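PDB 4BE3: alginate lyase, family PL7 from Zobellia galactanivorans, which probably cleaves alginate chains from their ends by beta-elimination, as an exolytic polysaccharide lyase. Local coordinates for residues E114-K126 and V136-N148. Residues are numbered along the deposited sequence; the frame is centred on the assembly and turned at random.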
loop_
_atom_site.group_PDB
_atom_site.type_symbol
_atom_site.label_atom_id
_atom_site.label_comp_id
_atom_site.label_asym_id
_atom_site.label_seq_id
_atom_site.Cartn_x
_atom_site.Cartn_y
_atom_site.Cartn_z
ATOM N N GLU A 114 1.353 -10.705 -10.386
ATOM C CA GLU A 114 0.579 -10.894 -11.648
ATOM C C GLU A 114 1.485 -10.909 -12.803
ATOM O O GLU A 114 2.739 -10.799 -12.632
ATOM C CB GLU A 114 -0.412 -9.697 -11.852
ATOM C CG GLU A 114 0.270 -8.330 -11.687
ATOM C CD GLU A 114 -0.737 -7.126 -11.624
ATOM O OE1 GLU A 114 -1.993 -7.371 -11.788
ATOM O OE2 GLU A 114 -0.290 -5.933 -11.506
ATOM N N GLY A 115 0.886 -10.957 -13.991
ATOM C CA GLY A 115 1.739 -10.940 -15.210
ATOM C C GLY A 115 2.644 -12.172 -15.164
ATOM O O GLY A 115 2.188 -13.287 -14.892
ATOM N N HIS A 116 3.916 -11.956 -15.453
ATOM C CA HIS A 116 4.880 -13.056 -15.428
ATOM C C HIS A 116 5.213 -13.578 -14.060
ATOM O O HIS A 116 5.795 -14.640 -13.959
ATOM C CB HIS A 116 6.154 -12.555 -16.093
ATOM C CG HIS A 116 6.042 -12.356 -17.572
ATOM N ND1 HIS A 116 5.284 -13.161 -18.391
ATOM C CD2 HIS A 116 6.640 -11.394 -18.382
ATOM C CE1 HIS A 116 5.463 -12.774 -19.664
ATOM N NE2 HIS A 116 6.296 -11.687 -19.675
ATOM N N GLU A 117 4.812 -12.844 -12.987
ATOM C CA GLU A 117 5.104 -13.286 -11.617
ATOM C C GLU A 117 6.656 -13.427 -11.442
ATOM O O GLU A 117 7.101 -14.325 -10.730
ATOM C CB GLU A 117 4.368 -14.554 -11.147
ATOM C CG GLU A 117 2.852 -14.284 -11.319
ATOM C CD GLU A 117 1.946 -15.454 -10.978
ATOM O OE1 GLU A 117 2.100 -16.107 -9.976
ATOM O OE2 GLU A 117 1.033 -15.708 -11.787
ATOM N N ASN A 118 7.426 -12.492 -12.027
ATOM C CA ASN A 118 8.915 -12.580 -11.809
ATOM C C ASN A 118 9.311 -11.790 -10.542
ATOM O O ASN A 118 8.421 -11.126 -9.941
ATOM C CB ASN A 118 9.564 -11.949 -13.007
ATOM C CG ASN A 118 9.453 -12.838 -14.286
ATOM O OD1 ASN A 118 8.985 -13.997 -14.199
ATOM N ND2 ASN A 118 9.938 -12.344 -15.436
ATOM N N GLU A 119 10.604 -11.717 -10.195
ATOM C CA GLU A 119 11.029 -10.926 -9.009
ATOM C C GLU A 119 11.911 -9.812 -9.358
ATOM O O GLU A 119 13.066 -9.982 -9.790
ATOM C CB GLU A 119 11.872 -11.892 -8.117
ATOM C CG GLU A 119 10.999 -12.964 -7.402
ATOM C CD GLU A 119 10.937 -14.331 -8.050
ATOM O OE1 GLU A 119 11.859 -14.779 -8.848
ATOM O OE2 GLU A 119 9.872 -14.927 -7.896
ATOM N N PRO A 120 11.489 -8.576 -9.086
ATOM C CA PRO A 120 12.367 -7.469 -9.178
ATOM C C PRO A 120 13.664 -7.669 -8.287
ATOM O O PRO A 120 14.720 -7.047 -8.617
ATOM C CB PRO A 120 11.494 -6.276 -8.576
ATOM C CG PRO A 120 10.134 -6.732 -9.043
ATOM C CD PRO A 120 10.084 -8.233 -8.787
ATOM N N ILE A 121 13.537 -8.416 -7.187
ATOM C CA ILE A 121 14.824 -8.698 -6.434
ATOM C C ILE A 121 14.709 -9.950 -5.680
ATOM O O ILE A 121 13.663 -10.308 -5.095
ATOM C CB ILE A 121 15.211 -7.553 -5.449
ATOM C CG1 ILE A 121 16.472 -7.970 -4.685
ATOM C CG2 ILE A 121 14.084 -7.222 -4.413
ATOM C CD1 ILE A 121 17.132 -6.835 -3.878
ATOM N N LYS A 122 15.866 -10.726 -5.672
ATOM C CA LYS A 122 15.945 -11.868 -4.783
ATOM C C LYS A 122 17.383 -11.678 -4.150
ATOM O O LYS A 122 18.363 -11.414 -4.917
ATOM C CB LYS A 122 15.989 -13.217 -5.528
ATOM C CG LYS A 122 14.552 -13.538 -6.006
ATOM C CD LYS A 122 14.513 -15.021 -6.571
ATOM C CE LYS A 122 15.355 -15.138 -7.870
ATOM N NZ LYS A 122 15.025 -14.282 -9.072
ATOM N N ILE A 123 17.450 -11.692 -2.847
ATOM C CA ILE A 123 18.795 -11.566 -2.152
ATOM C C ILE A 123 19.148 -13.014 -1.784
ATOM O O ILE A 123 18.422 -13.744 -1.080
ATOM C CB ILE A 123 18.656 -10.711 -0.888
ATOM C CG1 ILE A 123 18.184 -9.284 -1.320
ATOM C CG2 ILE A 123 19.944 -10.692 -0.105
ATOM C CD1 ILE A 123 17.832 -8.437 0.008
ATOM N N PHE A 124 20.411 -13.369 -2.176
ATOM C CA PHE A 124 20.906 -14.749 -1.934
ATOM C C PHE A 124 22.063 -14.737 -0.944
ATOM O O PHE A 124 22.865 -13.779 -0.933
ATOM C CB PHE A 124 21.565 -15.220 -3.261
ATOM C CG PHE A 124 20.608 -15.563 -4.369
ATOM C CD1 PHE A 124 19.917 -14.567 -5.128
ATOM C CD2 PHE A 124 20.483 -16.962 -4.716
ATOM C CE1 PHE A 124 19.081 -14.920 -6.199
ATOM C CE2 PHE A 124 19.688 -17.261 -5.838
ATOM C CZ PHE A 124 18.981 -16.314 -6.535
ATOM N N TYR A 125 22.226 -15.891 -0.289
ATOM C CA TYR A 125 23.487 -16.175 0.444
ATOM C C TYR A 125 23.872 -17.543 -0.203
ATOM O O TYR A 125 23.055 -18.463 -0.265
ATOM C CB TYR A 125 23.208 -16.326 1.957
ATOM C CG TYR A 125 24.453 -16.889 2.650
ATOM C CD1 TYR A 125 24.721 -18.272 2.701
ATOM C CD2 TYR A 125 25.372 -16.001 3.207
ATOM C CE1 TYR A 125 25.866 -18.718 3.339
ATOM C CE2 TYR A 125 26.513 -16.436 3.918
ATOM C CZ TYR A 125 26.741 -17.800 3.900
ATOM O OH TYR A 125 27.936 -18.245 4.499
ATOM N N LYS A 126 25.144 -17.629 -0.689
ATOM C CA LYS A 126 25.610 -18.885 -1.312
ATOM C C LYS A 126 26.993 -19.255 -0.693
ATOM O O LYS A 126 27.878 -18.361 -0.552
ATOM C CB LYS A 126 25.745 -18.586 -2.772
ATOM C CG LYS A 126 26.369 -19.860 -3.545
ATOM C CD LYS A 126 26.323 -19.498 -5.038
ATOM C CE LYS A 126 27.163 -20.603 -5.803
ATOM N NZ LYS A 126 27.138 -20.272 -7.296
ATOM N N VAL A 136 27.121 -12.957 -0.461
ATOM C CA VAL A 136 25.717 -12.366 -0.508
ATOM C C VAL A 136 25.644 -11.596 -1.787
ATOM O O VAL A 136 26.583 -10.813 -2.142
ATOM C CB VAL A 136 25.544 -11.375 0.656
ATOM C CG1 VAL A 136 24.143 -10.634 0.487
ATOM C CG2 VAL A 136 25.456 -12.194 1.997
ATOM N N PHE A 137 24.603 -11.840 -2.599
ATOM C CA PHE A 137 24.508 -11.107 -3.823
ATOM C C PHE A 137 23.011 -10.930 -4.117
ATOM O O PHE A 137 22.173 -11.588 -3.421
ATOM C CB PHE A 137 25.106 -11.862 -5.056
ATOM C CG PHE A 137 24.681 -13.303 -5.183
ATOM C CD1 PHE A 137 23.505 -13.613 -5.957
ATOM C CD2 PHE A 137 25.553 -14.337 -4.720
ATOM C CE1 PHE A 137 23.103 -14.981 -6.233
ATOM C CE2 PHE A 137 25.122 -15.716 -4.941
ATOM C CZ PHE A 137 23.973 -15.994 -5.692
ATOM N N TRP A 138 22.648 -10.050 -5.014
ATOM C CA TRP A 138 21.195 -9.918 -5.275
ATOM C C TRP A 138 20.929 -9.950 -6.757
ATOM O O TRP A 138 21.745 -9.452 -7.529
ATOM C CB TRP A 138 20.641 -8.630 -4.627
ATOM C CG TRP A 138 21.179 -7.384 -5.255
ATOM C CD1 TRP A 138 22.367 -6.743 -4.895
ATOM C CD2 TRP A 138 20.541 -6.559 -6.293
ATOM N NE1 TRP A 138 22.490 -5.569 -5.590
ATOM C CE2 TRP A 138 21.426 -5.407 -6.464
ATOM C CE3 TRP A 138 19.322 -6.655 -7.024
ATOM C CZ2 TRP A 138 21.166 -4.363 -7.382
ATOM C CZ3 TRP A 138 19.062 -5.588 -7.934
ATOM C CH2 TRP A 138 19.955 -4.504 -8.109
ATOM N N ASN A 139 19.791 -10.509 -7.159
ATOM C CA ASN A 139 19.521 -10.693 -8.618
ATOM C C ASN A 139 18.272 -9.831 -8.978
ATOM O O ASN A 139 17.316 -9.764 -8.145
ATOM C CB ASN A 139 19.046 -12.109 -8.857
ATOM C CG ASN A 139 20.236 -13.068 -8.911
ATOM O OD1 ASN A 139 21.305 -12.711 -8.422
ATOM N ND2 ASN A 139 20.004 -14.334 -9.471
ATOM N N TYR A 140 18.311 -9.239 -10.160
ATOM C CA TYR A 140 17.132 -8.507 -10.707
ATOM C C TYR A 140 16.647 -9.410 -11.818
ATOM O O TYR A 140 17.478 -9.752 -12.718
ATOM C CB TYR A 140 17.666 -7.184 -11.300
ATOM C CG TYR A 140 16.533 -6.484 -12.056
ATOM C CD1 TYR A 140 15.568 -5.754 -11.310
ATOM C CD2 TYR A 140 16.461 -6.565 -13.473
ATOM C CE1 TYR A 140 14.546 -5.080 -11.973
ATOM C CE2 TYR A 140 15.415 -5.909 -14.170
ATOM C CZ TYR A 140 14.461 -5.193 -13.345
ATOM O OH TYR A 140 13.399 -4.545 -14.057
ATOM N N GLU A 141 15.343 -9.781 -11.878
ATOM C CA GLU A 141 14.900 -10.566 -13.021
ATOM C C GLU A 141 14.138 -9.654 -13.966
ATOM O O GLU A 141 13.300 -8.797 -13.505
ATOM C CB GLU A 141 13.989 -11.626 -12.449
ATOM C CG GLU A 141 13.359 -12.447 -13.612
ATOM C CD GLU A 141 12.627 -13.641 -13.005
ATOM O OE1 GLU A 141 11.924 -13.573 -11.927
ATOM O OE2 GLU A 141 12.737 -14.732 -13.650
ATOM N N ILE A 142 14.386 -9.725 -15.292
ATOM C CA ILE A 142 13.673 -8.800 -16.174
ATOM C C ILE A 142 12.194 -9.107 -16.221
ATOM O O ILE A 142 11.753 -10.227 -16.101
ATOM C CB ILE A 142 14.288 -8.791 -17.625
ATOM C CG1 ILE A 142 14.393 -10.231 -18.140
ATOM C CG2 ILE A 142 15.675 -8.108 -17.632
ATOM C CD1 ILE A 142 14.508 -10.263 -19.729
ATOM N N ASN A 143 11.385 -8.021 -16.352
ATOM C CA ASN A 143 9.985 -8.272 -16.638
ATOM C C ASN A 143 9.800 -8.424 -18.167
ATOM O O ASN A 143 9.603 -7.431 -18.878
ATOM C CB ASN A 143 9.179 -7.051 -16.122
ATOM C CG ASN A 143 7.668 -7.392 -16.012
ATOM O OD1 ASN A 143 6.803 -6.521 -15.710
ATOM N ND2 ASN A 143 7.365 -8.637 -16.151
ATOM N N THR A 144 10.030 -9.658 -18.628
ATOM C CA THR A 144 10.296 -9.936 -20.044
ATOM C C THR A 144 9.194 -9.359 -20.938
ATOM O O THR A 144 8.021 -9.477 -20.599
ATOM C CB THR A 144 10.256 -11.461 -20.226
ATOM O OG1 THR A 144 10.993 -12.056 -19.147
ATOM C CG2 THR A 144 10.959 -11.902 -21.599
ATOM N N LYS A 145 9.590 -8.711 -22.014
ATOM C CA LYS A 145 8.604 -8.236 -23.048
ATOM C C LYS A 145 8.243 -9.475 -23.774
ATOM O O LYS A 145 9.079 -10.118 -24.324
ATOM C CB LYS A 145 9.284 -7.187 -23.925
ATOM C CG LYS A 145 8.347 -6.510 -24.960
ATOM C CD LYS A 145 9.288 -5.773 -25.909
ATOM C CE LYS A 145 8.629 -5.508 -27.259
ATOM N NZ LYS A 145 7.576 -4.479 -27.019
ATOM N N GLY A 146 6.968 -9.858 -23.802
ATOM C CA GLY A 146 6.644 -11.106 -24.536
ATOM C C GLY A 146 6.844 -12.382 -23.716
ATOM O O GLY A 146 6.609 -12.384 -22.547
ATOM N N ASP A 147 7.344 -13.430 -24.318
ATOM C CA ASP A 147 7.342 -14.752 -23.750
ATOM C C ASP A 147 8.391 -14.817 -22.637
ATOM O O ASP A 147 9.631 -14.716 -22.854
ATOM C CB ASP A 147 7.749 -15.713 -24.868
ATOM C CG ASP A 147 8.003 -17.138 -24.421
ATOM O OD1 ASP A 147 7.589 -17.601 -23.327
ATOM O OD2 ASP A 147 8.668 -17.837 -25.259
ATOM N N ASN A 148 7.884 -15.138 -21.489
ATOM C CA ASN A 148 8.747 -15.223 -20.277
ATOM C C ASN A 148 9.702 -16.418 -20.297
ATOM O O ASN A 148 10.563 -16.514 -19.411
ATOM C CB ASN A 148 7.837 -15.329 -19.050
ATOM C CG ASN A 148 8.557 -14.831 -17.735
ATOM O OD1 ASN A 148 8.301 -15.329 -16.647
ATOM N ND2 ASN A 148 9.381 -13.800 -17.882
HETATM O O HOH W 1 15.196 -11.531 -8.918
#
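Strand 121-126 and residues 136-141 of strand 133-141 pair antiparallel, at 151° between their directions. K122 with N139 and F124 with F137 are the hydrogen-bonded pairs, and F124 N to F137 O (2.8 Å) is nearly straight. I123 with W138 and Y125 with V136 are the non-hydrogen-bonded pairs. On the face of K122, F124, F137 and N139, the two phenylalanine rings are near parallel but slid apart, so they barely overlap. F137 CG sits between its own backbone N and carbonyl carbon (chi1 47°), which brings the ring over to F124. F124 CB then lies over one face of the F137 ring. The model sets these two side chains closer than carbons can sit, so their exact fit is doubtful. The N139 amide lies beside F124 CE1, and its OD1 is hydrogen-bonded to S155 OG. On the other face, I121 CD1 meets W138 CE3 at 3.8 Å. I121, I123, V136 and W138 pack there against strands 187-194 and 197-203 of the second sheet.

Beyond the K122-N139 bridge, at the end of its strand, E141 reaches across with an extended chain. Its OE1 takes the E119 N-H on the anti lone pair (2.9 Å), while E141 N donates a hydrogen bond to E119 O. A water joins E119 O, N139 O and K122 NZ. K122 NZ also forms salt bridges with E119 OE1 (3.2 Å) and D153. This lysine probably eases the closeness of the E119 and E141 carboxylates. At the loop end the H116 ring stacks on the N148 amide, planes 5° apart. H116 NE2 makes a weak hydrogen bond to T144 O (3.0 Å) in the ring plane.

The pair is a beta hairpin in the concanavalin-type beta-sandwich (jelly roll) of PL7 lyases. The E119 side chain lies about 5 Å from the bound meso-tartaric acid, and its OE2 is hydrogen-bonded to H111 ND1 of that pocket.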